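Local coordinates for ketol-acid reductoisomerase (uncultured archaeon GZfos26G2, PDB 4XDY) that catalyses the magnesium-dependent methyl migration and NADH-preferring reduction that turn (S)-2-acetolactate into (R)-2,3-dihydroxy-isovalerate during branched-chain amino-acid synthesis, at the interface of chains A and B. Sequence-based numbering; all coordinates share one arbitrary frame. Chains: chain A/B, Ketol-acid reductoisomerase.

Contacts 1 and 2 are symmetry-related parts of one two-fold dimer interface, with the chains exchanged. The centres of their C-alpha atoms lie about 28 Å apart. Both join helix 225-254 of one subunit to helices 304-315 and 317-327 of the other. Residues 248, 249, 313 and 319 appear in both. Contact 1 adds glycines and an arginine, contact 2 a valine and a tryptophan. Each subunit thus grips its partner once with these C-terminal helices and is gripped once in return. Their centres lie about 24 and 28 Å from A:His112, a predicted active-site residue, so both probably serve assembly and not chemistry directly.

Contact 1: the interface of chains A and B. Residues chain A 313, 318-319, 326; chain B 246-249.
A:Glu319 reaches across the dimer interface and binds two consecutive backbone amides of chain B. A:Glu319 OE2, a carboxylate oxygen, accepts a hydrogen bond of 2.9 Å from the backbone N of B:Ile248. A:Glu319 OE1 takes one of 3.0 Å from the backbone N of B:Lys249. Both amides come from above the carboxylate plane. The pair of bonds limits rotation of the carboxylate. The chain of A:Glu319 is bent at chi2 (-62°), which folds the carboxylate back toward these amides. B:Gly246 and B:Gly247 have backbone angles that interrupt helix 225-254, and the two amides open the turn that follows. The carboxylate appears to cap the resumed helix from the other subunit. The helix end probably favours its negative charge.

Packing is close here. The side chain of B:Ile248 crosses A:Glu319 at about a right angle, with B:Ile248 CB 3.7 Å from A:Glu319 CD, the carboxylate carbon. The guanidinium of A:Arg326 lays one face against the peptide joining the two glycines. B:Gly247 N sits over the centre of that face, 3.3 Å from A:Arg326 CZ. Glycines keep this peptide clear of side chains.

The other side is looser. A:Met313 slides past B:Ile248 in the opposite direction, but it is poorly ordered, so its contact is less certain. A:Val318 hides a mere 14 Å², and A:Val318 CG1 stays 4.0 Å from B:Ile248 CD1. The side chain of B:Lys249 meets A:Glu319 OE1 through its CB. The site joins helix 317-327 to the broken helix of the partner and helps hold the homodimer together.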
# COMPACT_ATOMS: atom_id res chain seq x y z
N MET A 313 7.40 4.68 18.99
CA MET A 313 7.38 4.44 17.49
C MET A 313 8.76 4.78 16.93
O MET A 313 9.32 4.01 16.19
CB MET A 313 6.29 5.36 16.76
CG MET A 313 6.55 5.94 15.28
SD MET A 313 5.50 7.29 14.47
CE MET A 313 6.30 8.76 15.11
N VAL A 318 11.94 -0.95 13.20
CA VAL A 318 11.37 -0.80 11.89
C VAL A 318 11.57 0.62 11.37
O VAL A 318 11.84 0.85 10.21
CB VAL A 318 9.90 -1.29 11.86
CG1 VAL A 318 9.00 -0.29 12.51
CG2 VAL A 318 9.57 -1.55 10.41
N GLU A 319 11.52 1.59 12.29
CA GLU A 319 11.72 2.97 11.99
C GLU A 319 13.20 3.38 11.86
O GLU A 319 13.57 4.10 10.96
CB GLU A 319 10.96 3.82 13.04
CG GLU A 319 9.44 3.81 12.91
CD GLU A 319 9.00 4.40 11.57
OE1 GLU A 319 9.13 5.61 11.33
OE2 GLU A 319 8.65 3.59 10.65
N ARG A 326 16.22 3.80 3.59
CA ARG A 326 15.59 4.69 2.64
C ARG A 326 16.60 5.85 2.27
O ARG A 326 16.67 6.25 1.11
CB ARG A 326 14.34 5.29 3.13
CG ARG A 326 13.15 4.31 3.22
CD ARG A 326 11.85 4.99 3.55
NE ARG A 326 11.85 5.68 4.84
CZ ARG A 326 11.66 5.18 6.05
NH1 ARG A 326 11.24 3.93 6.27
NH2 ARG A 326 11.78 6.00 7.08
N GLY B 246 8.56 7.55 3.82
CA GLY B 246 9.12 8.15 5.07
C GLY B 246 8.86 7.41 6.34
O GLY B 246 8.91 7.98 7.44
N GLY B 247 8.46 6.13 6.23
CA GLY B 247 8.16 5.30 7.35
C GLY B 247 6.85 5.67 8.07
O GLY B 247 6.07 6.51 7.63
N ILE B 248 6.63 5.02 9.19
CA ILE B 248 5.48 5.34 10.02
C ILE B 248 5.54 6.78 10.42
O ILE B 248 4.50 7.41 10.58
CB ILE B 248 5.35 4.43 11.26
CG1 ILE B 248 5.23 2.94 10.83
CG2 ILE B 248 4.14 4.80 12.09
CD1 ILE B 248 5.73 1.96 11.92
N LYS B 249 6.76 7.32 10.64
CA LYS B 249 6.92 8.67 11.03
C LYS B 249 6.21 9.64 10.04
O LYS B 249 5.46 10.52 10.46
CB LYS B 249 8.41 9.08 11.04
CG LYS B 249 8.64 10.55 11.35
CD LYS B 249 10.16 10.76 11.56
CE LYS B 249 10.49 12.25 11.55
NZ LYS B 249 10.56 12.60 12.97

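Contact 2: the interface of chains A and B. Residues chain A 248-249, 252, 264; chain B 208, 313, 319.
The backbone N of A:Ile248 donates a 2.9 Å hydrogen bond to OE2 of the B:Glu319 carboxylate. It arrives on the syn side, tilted 32° from the carboxylate plane. The backbone N of A:Lys249 gives B:Glu319 OE1 a second bond, steeper to that plane. B:Glu319 thus spans neighbouring amides in helix 225-254. Replacing it with an alanine would probably leave both amides without their acceptor across the interface and uncover one side of A:Ile248.

The aliphatic branches of A:Ile248 spread over different partners. A:Ile248 CD1 meets B:Val208 tip to tip, 3.7 Å from B:Val208 CG1. A:Ile248 CG2 instead touches the thioether of B:Met313, 3.7 Å from B:Met313 SD. This split follows from the first torsion, which puts CG2 anti to the backbone N and CG1 beside it (chi1 -60°).

B:Met313 buries 78 Å² against chain A. Its chain bends at chi3 (73°), after running nearly straight through chi2. B:Met313 SD lies against the backbone of helix 225-254, 3.8 Å from A:Lys249 CA. B:Met313 SD is also 3.9 Å from A:Ala252 CB, further along the helix. The small side chain of A:Ala252 probably permits this close approach.

The benzene end of A:Trp264 sits between B:Met313 on one side of its plane and B:Val208 on the other. A:Trp264 CZ2 is 3.8 Å from B:Met313 CB, and the two side chains cross at about a right angle. The neighbouring ring carbon A:Trp264 CH2 meets B:Val208 CG1 at 4.0 Å. That valine methyl therefore touches both the isoleucine and the tryptophan. Beside the polar bonds lies a continuous apolar layer drawn from helices 205-220 and 304-315 of chain B and 225-254 and 257-270 of chain A. The site combines what looks like helix capping with hydrophobic packing and helps hold the subunits together as a dimer.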
# COMPACT_ATOMS: atom_id res chain seq x y z
N ILE A 248 -8.04 -7.54 -5.78
CA ILE A 248 -7.31 -8.76 -5.38
C ILE A 248 -7.08 -9.62 -6.61
O ILE A 248 -6.03 -10.28 -6.70
CB ILE A 248 -8.08 -9.52 -4.31
CG1 ILE A 248 -8.28 -8.63 -3.08
CG2 ILE A 248 -7.41 -10.85 -3.95
CD1 ILE A 248 -9.47 -9.06 -2.26
N LYS A 249 -8.02 -9.60 -7.58
CA LYS A 249 -7.82 -10.36 -8.80
C LYS A 249 -6.49 -10.08 -9.52
O LYS A 249 -5.75 -10.99 -9.92
CB LYS A 249 -8.94 -9.99 -9.79
CG LYS A 249 -8.79 -10.76 -11.08
CD LYS A 249 -10.01 -10.57 -11.98
CE LYS A 249 -9.60 -10.91 -13.41
NZ LYS A 249 -10.76 -11.35 -14.21
N ALA A 252 -3.43 -11.23 -7.30
CA ALA A 252 -3.30 -12.65 -7.30
C ALA A 252 -2.74 -13.19 -8.64
O ALA A 252 -2.12 -14.25 -8.65
CB ALA A 252 -4.66 -13.30 -7.02
N TRP A 264 -4.28 -17.77 0.51
CA TRP A 264 -5.55 -18.44 0.86
C TRP A 264 -5.41 -19.49 1.92
O TRP A 264 -6.33 -19.66 2.79
CB TRP A 264 -6.27 -18.92 -0.42
CG TRP A 264 -6.61 -17.83 -1.38
CD1 TRP A 264 -6.28 -17.81 -2.69
CD2 TRP A 264 -7.32 -16.62 -1.13
NE1 TRP A 264 -6.74 -16.68 -3.28
CE2 TRP A 264 -7.37 -15.92 -2.35
CE3 TRP A 264 -7.85 -16.04 0.01
CZ2 TRP A 264 -7.94 -14.67 -2.50
CZ3 TRP A 264 -8.46 -14.75 -0.14
CH2 TRP A 264 -8.49 -14.09 -1.39
N VAL B 208 -4.74 -8.96 2.57
CA VAL B 208 -6.06 -9.21 1.98
C VAL B 208 -7.10 -9.52 3.01
O VAL B 208 -8.23 -9.03 2.96
CB VAL B 208 -5.99 -10.24 0.82
CG1 VAL B 208 -7.37 -10.67 0.38
CG2 VAL B 208 -5.22 -9.63 -0.36
N MET B 313 -12.91 -15.99 -4.46
CA MET B 313 -12.31 -14.60 -4.42
C MET B 313 -13.15 -13.68 -5.30
O MET B 313 -13.52 -12.59 -4.88
CB MET B 313 -10.81 -14.58 -4.95
CG MET B 313 -10.21 -13.22 -5.57
SD MET B 313 -8.54 -13.31 -6.45
CE MET B 313 -9.01 -14.16 -7.97
N GLU B 319 -14.65 -7.50 -4.49
CA GLU B 319 -14.14 -7.58 -5.82
C GLU B 319 -15.16 -7.11 -6.88
O GLU B 319 -14.81 -6.39 -7.82
CB GLU B 319 -13.70 -9.01 -6.11
CG GLU B 319 -12.43 -9.42 -5.39
CD GLU B 319 -11.25 -8.60 -5.89
OE1 GLU B 319 -10.80 -8.82 -7.06
OE2 GLU B 319 -10.85 -7.70 -5.10